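Local coordinates for thioredoxin family protein (Streptococcus pneumoniae, PDB 2YP6) that probably acts as a surface-exposed thiol-disulfide oxidoreductase, a thioredoxin-fold lipoprotein linked to resistance against extracellular oxidative stress, at residues E90-A95 with G129-P134; P153-I158 with G170-A175; I108-Q113 with V135-K140; W77-G82 with G114-E119. All blocks are in the same frame, centred on the assembly; numbering follows the deposited sequence.

Contact 1. Residues E90-A95 with G129-P134; sequences ELMELA and GYKDIP
The sulfur of Met92 accepts a weak hydrogen bond from Lys131 N, with SD 3.6 Å from that nitrogen, and also lies against Tyr130. In this thioredoxin fold the helix 88-96 packs onto the loop that leads from helix 120-127 into strand 135-137, and Met92 makes the largest share of the contact, with Leu91 and Ala95 beside it. The approach of SD to the Tyr130 ring is oblique, 5.3 Å from the ring centroid, which makes this a Met-aromatic contact as well as a polar one; the same ring meets Phe125 edge-to-face. Past the sulfur the chain folds back (chi3 54°), placing CE against the carbonyl oxygens of both Gly129 and Lys131; Met92 CG also touches Lys131 O, at 3.4 Å. The loop begins at Gly129 with a Schellman motif, whose positive phi turns the chain off helix 120-127. Lys131 and Asp132 meanwhile pair within the loop, NZ to OD2 at 3.0 Å, on the syn side of the carboxylate.

Deeper in, the contact turns apolar. Ile133 crosses Leu91 and Met92 at a slant and continues inward to Thr106 of the central sheet. Ile133 CG1 rests on Met92 CG, and Ile133 CD1 reaches the methyl group of Ala95, 3.8 Å from its CB.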
loop_
_atom_site.group_PDB
_atom_site.type_symbol
_atom_site.label_atom_id
_atom_site.label_comp_id
_atom_site.label_asym_id
_atom_site.label_seq_id
_atom_site.Cartn_x
_atom_site.Cartn_y
_atom_site.Cartn_z
ATOM N N GLU A 90 8.901 3.025 -9.341
ATOM C CA GLU A 90 7.904 3.921 -9.890
ATOM C C GLU A 90 7.081 4.512 -8.736
ATOM O O GLU A 90 6.735 5.683 -8.762
ATOM C CB GLU A 90 7.008 3.220 -10.909
ATOM C CG GLU A 90 5.985 4.174 -11.498
ATOM C CD GLU A 90 5.112 3.547 -12.582
ATOM O OE1 GLU A 90 5.087 2.296 -12.670
ATOM O OE2 GLU A 90 4.459 4.322 -13.331
ATOM N N LEU A 91 6.799 3.719 -7.701
ATOM C CA LEU A 91 6.047 4.240 -6.550
ATOM C C LEU A 91 6.853 5.296 -5.773
ATOM O O LEU A 91 6.295 6.291 -5.291
ATOM C CB LEU A 91 5.631 3.099 -5.622
ATOM C CG LEU A 91 4.647 3.487 -4.513
ATOM C CD1 LEU A 91 3.398 4.115 -5.101
ATOM C CD2 LEU A 91 4.315 2.275 -3.647
ATOM N N MET A 92 8.165 5.100 -5.674
ATOM C CA MET A 92 9.048 6.161 -5.161
ATOM C C MET A 92 8.973 7.442 -5.970
ATOM O O MET A 92 8.976 8.533 -5.380
ATOM C CB MET A 92 10.488 5.683 -5.018
ATOM C CG MET A 92 10.606 4.556 -4.003
ATOM S SD MET A 92 12.221 3.781 -4.012
ATOM C CE MET A 92 13.285 5.183 -3.788
ATOM N N GLU A 93 8.917 7.341 -7.307
ATOM C CA GLU A 93 8.661 8.528 -8.133
ATOM C C GLU A 93 7.413 9.279 -7.688
ATOM O O GLU A 93 7.391 10.527 -7.600
ATOM C CB GLU A 93 8.451 8.164 -9.609
ATOM C CG GLU A 93 9.704 7.882 -10.389
ATOM C CD GLU A 93 9.425 7.422 -11.808
ATOM O OE1 GLU A 93 8.503 6.612 -12.048
ATOM O OE2 GLU A 93 10.150 7.862 -12.697
ATOM N N LEU A 94 6.349 8.522 -7.475
ATOM C CA LEU A 94 5.085 9.109 -7.074
ATOM C C LEU A 94 5.218 9.762 -5.709
ATOM O O LEU A 94 4.737 10.889 -5.508
ATOM C CB LEU A 94 3.992 8.045 -7.070
ATOM C CG LEU A 94 2.550 8.538 -7.037
ATOM C CD1 LEU A 94 2.266 9.402 -8.252
ATOM C CD2 LEU A 94 1.627 7.366 -6.988
ATOM N N ALA A 95 5.890 9.092 -4.781
ATOM C CA ALA A 95 6.030 9.632 -3.429
ATOM C C ALA A 95 6.812 10.944 -3.419
ATOM O O ALA A 95 6.570 11.812 -2.582
ATOM C CB ALA A 95 6.664 8.629 -2.510
ATOM N N GLY A 129 17.717 -0.230 -2.611
ATOM C CA GLY A 129 17.666 1.213 -2.831
ATOM C C GLY A 129 16.290 1.817 -2.580
ATOM O O GLY A 129 16.026 2.970 -2.934
ATOM N N TYR A 130 15.393 1.050 -1.969
ATOM C CA TYR A 130 14.046 1.551 -1.741
ATOM C C TYR A 130 14.048 2.444 -0.508
ATOM O O TYR A 130 14.795 2.209 0.446
ATOM C CB TYR A 130 13.016 0.432 -1.570
ATOM C CG TYR A 130 12.929 -0.556 -2.725
ATOM C CD1 TYR A 130 13.336 -0.215 -4.017
ATOM C CD2 TYR A 130 12.458 -1.839 -2.514
ATOM C CE1 TYR A 130 13.261 -1.135 -5.057
ATOM C CE2 TYR A 130 12.381 -2.749 -3.537
ATOM C CZ TYR A 130 12.775 -2.406 -4.795
ATOM O OH TYR A 130 12.695 -3.343 -5.787
ATOM N N LYS A 131 13.218 3.476 -0.554
ATOM C CA LYS A 131 13.032 4.368 0.583
ATOM C C LYS A 131 11.881 5.321 0.306
ATOM O O LYS A 131 11.347 5.352 -0.793
ATOM C CB LYS A 131 14.313 5.145 0.871
ATOM C CG LYS A 131 14.781 5.990 -0.294
ATOM C CD LYS A 131 16.124 6.640 0.016
ATOM C CE LYS A 131 16.483 7.686 -1.020
ATOM N NZ LYS A 131 15.761 8.979 -0.785
ATOM N N ASP A 132 11.503 6.094 1.322
ATOM C CA ASP A 132 10.410 7.061 1.222
ATOM C C ASP A 132 9.052 6.445 0.962
ATOM O O ASP A 132 8.123 7.149 0.569
ATOM C CB ASP A 132 10.727 8.123 0.160
ATOM C CG ASP A 132 12.039 8.851 0.440
ATOM O OD1 ASP A 132 12.349 9.114 1.620
ATOM O OD2 ASP A 132 12.799 9.124 -0.513
ATOM N N ILE A 133 8.921 5.143 1.196
ATOM C CA ILE A 133 7.656 4.444 0.998
ATOM C C ILE A 133 7.290 3.781 2.315
ATOM O O ILE A 133 8.047 2.954 2.788
ATOM C CB ILE A 133 7.786 3.329 -0.067
ATOM C CG1 ILE A 133 8.065 3.936 -1.435
ATOM C CG2 ILE A 133 6.513 2.470 -0.121
ATOM C CD1 ILE A 133 7.033 4.940 -1.876
ATOM N N PRO A 134 6.146 4.149 2.919
ATOM C CA PRO A 134 5.717 3.427 4.121
ATOM C C PRO A 134 5.460 1.963 3.873
ATOM O O PRO A 134 4.778 1.573 2.907
ATOM C CB PRO A 134 4.408 4.124 4.503
ATOM C CG PRO A 134 4.509 5.468 3.903
ATOM C CD PRO A 134 5.251 5.291 2.631
#

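Contact 2. Residues P153-I158 with G170-A175; sequences PTEYLI and GAISNA
Pro153 O accepts a hydrogen bond from Gly170 N at 2.8 Å, joining the residue just before strand 154-158 to the one just after strand 164-169. The bond is somewhat bent at the hydrogen (140°), and it carries the antiparallel pairing of these two strands beyond their ends. Pro153 follows a cis peptide bond, as does the proline at this place in thioredoxin-fold proteins generally, and its ring atom CG lies over the backbone where Gly170 joins Ala171. This is the close-packed end: Gly170, at a phi of 88°, brings bare backbone to the proline and to Glu155, whose OE1 is 2.5 Å from Gly170 O.

The packing is lighter toward the helix 174-182. Leu157 and Ile172 meet tip to tip, CD1 to CD1 at 4.0 Å, and the Ile172 CG2 methyl brushes the Glu155 side chain. Ala171 forms the outer side, exposed, with its CB turned away from the strand.

Glu155 is bent at chi2 (78°), its carboxylate lies between the strand and the loop, and its OE2 forms a salt bridge with Lys75. That bridge ties the carboxylate to the neighbouring strand 71-76, so this buried acid links two strands of the sheet with the loop that follows a third.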
loop_
_atom_site.group_PDB
_atom_site.type_symbol
_atom_site.label_atom_id
_atom_site.label_comp_id
_atom_site.label_asym_id
_atom_site.label_seq_id
_atom_site.Cartn_x
_atom_site.Cartn_y
_atom_site.Cartn_z
ATOM N N PRO A 153 0.982 -7.518 -7.125
ATOM C CA PRO A 153 0.511 -6.435 -6.270
ATOM C C PRO A 153 -0.952 -6.128 -6.548
ATOM O O PRO A 153 -1.390 -6.338 -7.677
ATOM C CB PRO A 153 1.381 -5.247 -6.698
ATOM C CG PRO A 153 1.765 -5.547 -8.129
ATOM C CD PRO A 153 1.790 -7.042 -8.267
ATOM N N THR A 154 -1.680 -5.658 -5.536
ATOM C CA THR A 154 -3.024 -5.100 -5.709
ATOM C C THR A 154 -3.026 -3.718 -5.046
ATOM O O THR A 154 -2.467 -3.553 -3.949
ATOM C CB THR A 154 -4.110 -5.958 -5.056
ATOM O OG1 THR A 154 -4.205 -7.218 -5.723
ATOM C CG2 THR A 154 -5.465 -5.281 -5.141
ATOM N N GLU A 155 -3.600 -2.728 -5.737
ATOM C CA GLU A 155 -3.739 -1.401 -5.178
ATOM C C GLU A 155 -5.218 -1.064 -5.008
ATOM O O GLU A 155 -6.031 -1.331 -5.896
ATOM C CB GLU A 155 -3.126 -0.355 -6.103
ATOM C CG GLU A 155 -1.620 -0.495 -6.366
ATOM C CD GLU A 155 -1.317 -1.578 -7.359
ATOM O OE1 GLU A 155 -2.026 -1.661 -8.400
ATOM O OE2 GLU A 155 -0.386 -2.364 -7.095
ATOM N N TYR A 156 -5.533 -0.504 -3.844
ATOM C CA TYR A 156 -6.825 0.121 -3.569
ATOM C C TYR A 156 -6.591 1.608 -3.512
ATOM O O TYR A 156 -5.715 2.079 -2.799
ATOM C CB TYR A 156 -7.380 -0.360 -2.226
ATOM C CG TYR A 156 -7.849 -1.784 -2.283
ATOM C CD1 TYR A 156 -6.956 -2.836 -2.172
ATOM C CD2 TYR A 156 -9.192 -2.078 -2.470
ATOM C CE1 TYR A 156 -7.386 -4.138 -2.243
ATOM C CE2 TYR A 156 -9.624 -3.379 -2.544
ATOM C CZ TYR A 156 -8.709 -4.409 -2.443
ATOM O OH TYR A 156 -9.139 -5.720 -2.502
ATOM N N LEU A 157 -7.347 2.349 -4.326
ATOM C CA LEU A 157 -7.294 3.798 -4.301
ATOM C C LEU A 157 -8.545 4.270 -3.568
ATOM O O LEU A 157 -9.675 4.101 -4.047
ATOM C CB LEU A 157 -7.227 4.330 -5.734
ATOM C CG LEU A 157 -6.145 3.759 -6.648
ATOM C CD1 LEU A 157 -6.038 4.576 -7.940
ATOM C CD2 LEU A 157 -4.810 3.689 -5.941
ATOM N N ILE A 158 -8.326 4.793 -2.368
ATOM C CA ILE A 158 -9.369 5.089 -1.415
ATOM C C ILE A 158 -9.603 6.604 -1.435
ATOM O O ILE A 158 -8.666 7.391 -1.493
ATOM C CB ILE A 158 -8.929 4.623 0.010
ATOM C CG1 ILE A 158 -8.653 3.113 0.012
ATOM C CG2 ILE A 158 -9.954 4.984 1.076
ATOM C CD1 ILE A 158 -8.006 2.635 1.282
ATOM N N GLY A 170 -2.521 -6.015 -10.184
ATOM C CA GLY A 170 -1.265 -5.735 -10.846
ATOM C C GLY A 170 -0.905 -4.273 -10.652
ATOM O O GLY A 170 -1.651 -3.511 -10.021
ATOM N N ALA A 171 0.244 -3.874 -11.178
ATOM C CA ALA A 171 0.727 -2.511 -10.984
ATOM C C ALA A 171 -0.163 -1.519 -11.718
ATOM O O ALA A 171 -0.789 -1.847 -12.723
ATOM C CB ALA A 171 2.173 -2.383 -11.459
ATOM N N ILE A 172 -0.224 -0.301 -11.196
ATOM C CA ILE A 172 -0.918 0.796 -11.873
ATOM C C ILE A 172 0.125 1.879 -12.178
ATOM O O ILE A 172 0.981 2.149 -11.350
ATOM C CB ILE A 172 -2.086 1.340 -11.005
ATOM C CG1 ILE A 172 -2.904 2.381 -11.772
ATOM C CG2 ILE A 172 -1.591 1.898 -9.677
ATOM C CD1 ILE A 172 -4.165 2.787 -11.043
ATOM N N SER A 173 0.089 2.460 -13.368
ATOM C CA SER A 173 1.045 3.504 -13.705
ATOM C C SER A 173 0.759 4.726 -12.841
ATOM O O SER A 173 -0.381 4.930 -12.396
ATOM C CB SER A 173 0.927 3.895 -15.170
ATOM O OG SER A 173 -0.300 4.553 -15.387
ATOM N N ASN A 174 1.774 5.545 -12.633
ATOM C CA ASN A 174 1.590 6.763 -11.858
ATOM C C ASN A 174 0.565 7.656 -12.565
ATOM O O ASN A 174 -0.288 8.239 -11.914
ATOM C CB ASN A 174 2.912 7.514 -11.685
ATOM C CG ASN A 174 3.859 6.823 -10.727
ATOM O OD1 ASN A 174 3.466 5.916 -9.983
ATOM N ND2 ASN A 174 5.108 7.281 -10.706
ATOM N N ALA A 175 0.638 7.733 -13.899
ATOM C CA ALA A 175 -0.311 8.546 -14.652
ATOM C C ALA A 175 -1.741 8.075 -14.392
ATOM O O ALA A 175 -2.641 8.878 -14.152
ATOM C CB ALA A 175 0.004 8.512 -16.143
#

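Contact 3. Residues I108-Q113 with V135-K140; sequences IAPGIQ and VLYDTK. With C6W (3-Cyclohexyl-1-Propylphosphocholine), chain E.
The Tyr137 ring is met obliquely by two apolar groups, Ile108 CD1, 3.8 Å from its CE1, and Pro110 CG, equally close to its CG. These contacts sit at a parallel beta bridge between Ile108 and Tyr137, where strands 102-108 and 135-137 of the thioredoxin fold lie side by side, joined through helix 120-127 in a beta-alpha-beta crossover. Two backbone bonds make the bridge: Ile108 N to Leu136 O at 3.0 Å and Asp138 N to Ile108 O at 2.8 Å. Ile108 CG1 occupies the crowded position between backbone N and carbonyl carbon (chi1 64°), resting against Val135 CG1.

Beyond the bridge the two segments stay in touch: Pro110 CG packs on Thr139 CG2 and Ile112 CD1 on Asp138 O. Asp138 centres an inverse gamma turn, its carboxylate held by Thr143 OG1 and Phe144 N. A type II turn from Ala109 to Ile112 leads segment 108-113 to the ligand, 3-cyclohexyl-1-propylphosphocholine. There Ile112 CG2 borders the ligand's ring, and Gln113 NE2 donates to phosphate oxygen O4 at 3.2 Å.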
loop_
_atom_site.group_PDB
_atom_site.type_symbol
_atom_site.label_atom_id
_atom_site.label_comp_id
_atom_site.label_asym_id
_atom_site.label_seq_id
_atom_site.Cartn_x
_atom_site.Cartn_y
_atom_site.Cartn_z
ATOM N N ILE A 108 2.871 -5.362 3.677
ATOM C CA ILE A 108 3.394 -6.716 3.493
ATOM C C ILE A 108 2.929 -7.558 4.679
ATOM O O ILE A 108 2.436 -7.040 5.672
ATOM C CB ILE A 108 4.933 -6.764 3.382
ATOM C CG1 ILE A 108 5.571 -6.312 4.679
ATOM C CG2 ILE A 108 5.430 -5.908 2.239
ATOM C CD1 ILE A 108 7.057 -6.626 4.830
ATOM N N ALA A 109 3.097 -8.866 4.562
ATOM C CA ALA A 109 2.741 -9.801 5.612
ATOM C C ALA A 109 4.019 -10.508 6.030
ATOM O O ALA A 109 4.346 -11.587 5.502
ATOM C CB ALA A 109 1.728 -10.787 5.099
ATOM N N PRO A 110 4.779 -9.884 6.942
ATOM C CA PRO A 110 6.120 -10.393 7.232
ATOM C C PRO A 110 6.081 -11.835 7.759
ATOM O O PRO A 110 5.223 -12.178 8.568
ATOM C CB PRO A 110 6.670 -9.423 8.277
ATOM C CG PRO A 110 5.543 -8.609 8.731
ATOM C CD PRO A 110 4.443 -8.684 7.727
ATOM N N GLY A 111 6.983 -12.668 7.244
ATOM C CA GLY A 111 7.073 -14.056 7.668
ATOM C C GLY A 111 5.965 -14.962 7.171
ATOM O O GLY A 111 5.992 -16.176 7.399
ATOM N N ILE A 112 4.980 -14.396 6.488
ATOM C CA ILE A 112 3.827 -15.179 6.108
ATOM C C ILE A 112 3.920 -15.630 4.665
ATOM O O ILE A 112 4.202 -14.829 3.760
ATOM C CB ILE A 112 2.526 -14.416 6.387
ATOM C CG1 ILE A 112 2.398 -14.250 7.905
ATOM C CG2 ILE A 112 1.340 -15.170 5.830
ATOM C CD1 ILE A 112 1.383 -13.322 8.325
ATOM N N GLN A 113 3.702 -16.931 4.486
ATOM C CA GLN A 113 3.712 -17.574 3.173
ATOM C C GLN A 113 4.933 -17.176 2.355
ATOM O O GLN A 113 4.829 -16.831 1.172
ATOM C CB GLN A 113 2.417 -17.275 2.399
ATOM C CG GLN A 113 1.925 -18.471 1.616
ATOM C CD GLN A 113 1.425 -19.613 2.490
ATOM O OE1 GLN A 113 1.408 -19.516 3.719
ATOM N NE2 GLN A 113 1.025 -20.705 1.859
ATOM N N VAL A 135 5.989 1.137 4.763
ATOM C CA VAL A 135 5.687 -0.278 4.703
ATOM C C VAL A 135 5.088 -0.690 6.027
ATOM O O VAL A 135 5.720 -0.544 7.073
ATOM C CB VAL A 135 6.938 -1.138 4.442
ATOM C CG1 VAL A 135 6.564 -2.620 4.413
ATOM C CG2 VAL A 135 7.628 -0.727 3.146
ATOM N N LEU A 136 3.863 -1.190 5.965
ATOM C CA LEU A 136 3.148 -1.612 7.151
ATOM C C LEU A 136 3.201 -3.134 7.260
ATOM O O LEU A 136 3.108 -3.842 6.256
ATOM C CB LEU A 136 1.704 -1.154 7.074
ATOM C CG LEU A 136 1.491 0.355 6.871
ATOM C CD1 LEU A 136 0.018 0.643 7.021
ATOM C CD2 LEU A 136 2.332 1.201 7.822
ATOM N N TYR A 137 3.320 -3.613 8.491
ATOM C CA TYR A 137 3.517 -5.032 8.766
ATOM C C TYR A 137 2.214 -5.677 9.183
ATOM O O TYR A 137 1.780 -5.536 10.320
ATOM C CB TYR A 137 4.495 -5.190 9.908
ATOM C CG TYR A 137 5.950 -4.936 9.573
ATOM C CD1 TYR A 137 6.371 -4.741 8.269
ATOM C CD2 TYR A 137 6.903 -4.935 10.573
ATOM C CE1 TYR A 137 7.726 -4.522 7.969
ATOM C CE2 TYR A 137 8.250 -4.735 10.288
ATOM C CZ TYR A 137 8.655 -4.534 8.986
ATOM O OH TYR A 137 9.993 -4.321 8.716
ATOM N N ASP A 138 1.627 -6.440 8.275
ATOM C CA ASP A 138 0.414 -7.197 8.558
ATOM C C ASP A 138 0.808 -8.537 9.201
ATOM O O ASP A 138 0.715 -9.589 8.586
ATOM C CB ASP A 138 -0.359 -7.429 7.270
ATOM C CG ASP A 138 -1.791 -7.833 7.521
ATOM O OD1 ASP A 138 -2.322 -7.465 8.586
ATOM O OD2 ASP A 138 -2.379 -8.497 6.648
ATOM N N THR A 139 1.217 -8.478 10.455
ATOM C CA THR A 139 1.784 -9.640 11.153
ATOM C C THR A 139 0.784 -10.748 11.475
ATOM O O THR A 139 1.177 -11.842 11.893
ATOM C CB THR A 139 2.442 -9.207 12.461
ATOM O OG1 THR A 139 1.472 -8.482 13.244
ATOM C CG2 THR A 139 3.658 -8.360 12.178
ATOM N N LYS A 140 -0.499 -10.477 11.257
ATOM C CA LYS A 140 -1.547 -11.464 11.490
ATOM C C LYS A 140 -2.268 -11.838 10.215
ATOM O O LYS A 140 -3.168 -12.667 10.247
ATOM C CB LYS A 140 -2.572 -10.915 12.480
ATOM C CG LYS A 140 -2.064 -10.661 13.870
ATOM C CD LYS A 140 -3.054 -9.816 14.648
ATOM C CE LYS A 140 -2.431 -9.220 15.905
ATOM N NZ LYS A 140 -3.384 -8.354 16.663
HETATM C C2 C6W E . 6.620 -18.114 -3.807
HETATM C C3 C6W E . 6.362 -17.821 -1.194
HETATM C C1 C6W E . 5.779 -19.829 -2.402
HETATM C C4 C6W E . 5.130 -17.479 -2.691
HETATM C C5 C6W E . 3.782 -18.123 -3.070
HETATM C C10 C6W E . -0.042 -13.656 0.293
HETATM C CAI C6W E . -1.251 -15.480 1.463
HETATM C C13 C6W E . -1.210 -14.653 2.735
HETATM C C6 C6W E . 0.001 -18.259 -1.257
HETATM C C7 C6W E . 0.455 -16.802 -1.046
HETATM C C9 C6W E . -0.690 -15.003 0.299
HETATM O O3 C6W E . 2.062 -20.543 -3.560
HETATM P P C6W E . 1.898 -19.721 -2.308
HETATM O O4 C6W E . 1.729 -20.800 -1.294
HETATM O O1 C6W E . 3.201 -18.846 -2.025
HETATM N N C6W E . 6.222 -18.455 -2.489
HETATM O O2 C6W E . 0.601 -18.790 -2.416
HETATM C C8 C6W E . -0.748 -15.845 -0.962
HETATM C C12 C6W E . -0.605 -13.403 2.729
HETATM C C11 C6W E . -0.001 -12.885 1.473
#

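Contact 4. Residues W77-G82 with G114-E119; sequences WASWCG and GEKTVE. With C6W (3-Cyclohexyl-1-Propylphosphocholine), chain E.
Ser79 and Glu115 carry the polar half of this contact, a two-pronged grip on one carboxylate. Ser79 N donates to the syn lone pair of Glu115 OE1 at 2.9 Å, while Ser79 OG donates to Glu115 OE2 at 2.6 Å. A third donor, Lys116 N, reaches the same OE2 on its anti side, from the same face of the carboxylate plane as the hydroxyl. One water joins the network, giving its hydrogens to Trp77 O and Glu115 OE1. Glu115 is bent at chi2 (58°), and with donors on both oxygens its carboxylate is held against rotation.

The aromatic half centres on Trp80. Carbon C4 of the bound phosphocholine ligand, next to the quaternary nitrogen, sits 3.4 Å above the middle of one face, a placement that recalls aromatic choline-binding sites. Ala78 CB lies over the opposite face toward the rim, and Glu115 CA lies in plane at the edge. Gly114 CA borders the ligand too, 3.7 Å from its C3.

Cys81, N-cap of helix 82-86, is disulfide-bonded to Cys84 in a thioredoxin-type CxxC, probably the redox site. The loop leaving strand 71-76 meets the one leading into helix 120-127, where Trp124 receives Lys116 in a cation-pi contact.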
loop_
_atom_site.group_PDB
_atom_site.type_symbol
_atom_site.label_atom_id
_atom_site.label_comp_id
_atom_site.label_asym_id
_atom_site.label_seq_id
_atom_site.Cartn_x
_atom_site.Cartn_y
_atom_site.Cartn_z
ATOM N N TRP A 77 1.648 -6.046 -1.261
ATOM C CA TRP A 77 2.741 -6.630 -2.017
ATOM C C TRP A 77 3.580 -7.610 -1.202
ATOM O O TRP A 77 3.308 -7.856 -0.042
ATOM C CB TRP A 77 3.616 -5.532 -2.609
ATOM C CG TRP A 77 4.421 -4.693 -1.628
ATOM C CD1 TRP A 77 3.948 -3.801 -0.724
ATOM C CD2 TRP A 77 5.856 -4.674 -1.499
ATOM N NE1 TRP A 77 4.996 -3.225 -0.021
ATOM C CE2 TRP A 77 6.175 -3.740 -0.492
ATOM C CE3 TRP A 77 6.891 -5.352 -2.147
ATOM C CZ2 TRP A 77 7.493 -3.478 -0.111
ATOM C CZ3 TRP A 77 8.196 -5.077 -1.774
ATOM C CH2 TRP A 77 8.487 -4.149 -0.770
ATOM N N ALA A 78 4.586 -8.184 -1.847
ATOM C CA ALA A 78 5.510 -9.109 -1.183
ATOM C C ALA A 78 6.866 -9.038 -1.863
ATOM O O ALA A 78 6.945 -8.836 -3.084
ATOM C CB ALA A 78 4.970 -10.520 -1.234
ATOM N N SER A 79 7.922 -9.226 -1.076
ATOM C CA SER A 79 9.287 -9.139 -1.564
ATOM C C SER A 79 9.591 -10.251 -2.553
ATOM O O SER A 79 10.463 -10.071 -3.388
ATOM C CB SER A 79 10.293 -9.196 -0.399
ATOM O OG SER A 79 10.339 -10.499 0.153
ATOM N N TRP A 80 8.869 -11.379 -2.468
ATOM C CA TRP A 80 9.110 -12.519 -3.362
ATOM C C TRP A 80 8.448 -12.405 -4.718
ATOM O O TRP A 80 8.680 -13.223 -5.592
ATOM C CB TRP A 80 8.659 -13.843 -2.712
ATOM C CG TRP A 80 7.279 -13.849 -2.126
ATOM C CD1 TRP A 80 6.953 -13.724 -0.801
ATOM C CD2 TRP A 80 6.031 -14.000 -2.829
ATOM N NE1 TRP A 80 5.598 -13.788 -0.643
ATOM C CE2 TRP A 80 5.009 -13.945 -1.864
ATOM C CE3 TRP A 80 5.687 -14.171 -4.173
ATOM C CZ2 TRP A 80 3.657 -14.054 -2.203
ATOM C CZ3 TRP A 80 4.346 -14.287 -4.505
ATOM C CH2 TRP A 80 3.350 -14.229 -3.524
ATOM N N CYS A 81 7.621 -11.388 -4.879
ATOM C CA CYS A 81 6.807 -11.175 -6.066
ATOM C C CYS A 81 7.555 -10.245 -7.048
ATOM O O CYS A 81 7.825 -9.088 -6.704
ATOM C CB CYS A 81 5.490 -10.558 -5.569
ATOM S SG CYS A 81 4.446 -9.640 -6.732
ATOM N N GLY A 82 7.908 -10.755 -8.234
ATOM C CA GLY A 82 8.675 -10.019 -9.231
ATOM C C GLY A 82 8.037 -8.706 -9.651
ATOM O O GLY A 82 8.680 -7.641 -9.596
ATOM N N GLY A 114 6.093 -17.212 2.997
ATOM C CA GLY A 114 7.339 -16.995 2.298
ATOM C C GLY A 114 7.913 -15.603 2.369
ATOM O O GLY A 114 9.045 -15.413 1.953
ATOM N N GLU A 115 7.167 -14.627 2.877
ATOM C CA GLU A 115 7.728 -13.300 3.068
ATOM C C GLU A 115 8.867 -13.363 4.078
ATOM O O GLU A 115 8.932 -14.261 4.927
ATOM C CB GLU A 115 6.645 -12.323 3.533
ATOM C CG GLU A 115 7.082 -10.889 3.704
ATOM C CD GLU A 115 7.663 -10.298 2.426
ATOM O OE1 GLU A 115 6.872 -9.857 1.559
ATOM O OE2 GLU A 115 8.911 -10.297 2.277
ATOM N N LYS A 116 9.763 -12.392 3.952
ATOM C CA LYS A 116 10.905 -12.229 4.826
ATOM C C LYS A 116 10.487 -11.951 6.260
ATOM O O LYS A 116 9.413 -11.412 6.512
ATOM C CB LYS A 116 11.773 -11.077 4.283
ATOM C CG LYS A 116 12.501 -11.503 3.004
ATOM C CD LYS A 116 13.244 -10.375 2.318
ATOM C CE LYS A 116 13.851 -10.876 1.008
ATOM N NZ LYS A 116 14.883 -11.900 1.219
ATOM N N THR A 117 11.351 -12.294 7.195
ATOM C CA THR A 117 11.051 -12.037 8.591
ATOM C C THR A 117 11.111 -10.540 8.856
ATOM O O THR A 117 11.686 -9.779 8.077
ATOM C CB THR A 117 12.048 -12.693 9.506
ATOM O OG1 THR A 117 13.359 -12.167 9.232
ATOM C CG2 THR A 117 12.033 -14.213 9.321
ATOM N N VAL A 118 10.515 -10.131 9.963
ATOM C CA VAL A 118 10.570 -8.746 10.402
ATOM C C VAL A 118 12.010 -8.252 10.548
ATOM O O VAL A 118 12.278 -7.081 10.349
ATOM C CB VAL A 118 9.835 -8.550 11.737
ATOM C CG1 VAL A 118 8.360 -8.855 11.574
ATOM C CG2 VAL A 118 10.456 -9.419 12.820
ATOM N N GLU A 119 12.940 -9.131 10.888
ATOM C CA GLU A 119 14.343 -8.719 11.018
ATOM C C GLU A 119 15.004 -8.569 9.662
ATOM O O GLU A 119 15.808 -7.663 9.458
ATOM C CB GLU A 119 15.152 -9.710 11.867
ATOM C CG GLU A 119 14.682 -9.832 13.302
ATOM C CD GLU A 119 13.586 -10.870 13.469
ATOM O OE1 GLU A 119 13.181 -11.474 12.453
ATOM O OE2 GLU A 119 13.132 -11.084 14.615
HETATM C C2 C6W E . 6.620 -18.114 -3.807
HETATM C C3 C6W E . 6.362 -17.821 -1.194
HETATM C C1 C6W E . 5.779 -19.829 -2.402
HETATM C C4 C6W E . 5.130 -17.479 -2.691
HETATM C C5 C6W E . 3.782 -18.123 -3.070
HETATM C C10 C6W E . -0.042 -13.656 0.293
HETATM C CAI C6W E . -1.251 -15.480 1.463
HETATM C C13 C6W E . -1.210 -14.653 2.735
HETATM C C6 C6W E . 0.001 -18.259 -1.257
HETATM C C7 C6W E . 0.455 -16.802 -1.046
HETATM C C9 C6W E . -0.690 -15.003 0.299
HETATM O O3 C6W E . 2.062 -20.543 -3.560
HETATM P P C6W E . 1.898 -19.721 -2.308
HETATM O O4 C6W E . 1.729 -20.800 -1.294
HETATM O O1 C6W E . 3.201 -18.846 -2.025
HETATM N N C6W E . 6.222 -18.455 -2.489
HETATM O O2 C6W E . 0.601 -18.790 -2.416
HETATM C C8 C6W E . -0.748 -15.845 -0.962
HETATM C C12 C6W E . -0.605 -13.403 2.729
HETATM C C11 C6W E . -0.001 -12.885 1.473
HETATM O O HOH W 1 4.140 -9.845 1.992
#

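In the fold
Contacts 3 and 4 are neighbours, their centres about 8 Å apart, and share the bound phosphocholine ligand; Gly111 N and Lys116 O probably hydrogen-bond between them. Contacts 1, 3 and 4 alternate their segments along the chain, so residues 77-95 and 108-140 are tied together in three crossing contacts. Contact 2 comes last, its centre about 19 Å from those of contacts 3 and 4, yet it meets contact 4 where Pro153 CD packs on Cys81 SG. It also touches contact 1, through Asn174 ND2 and Glu90 O. The disulfide thus packs on the cis-proline, in the same loop as the ligand-binding Trp80, an arrangement consistent with thiol-disulfide exchange just past the end of the central strand 71-76.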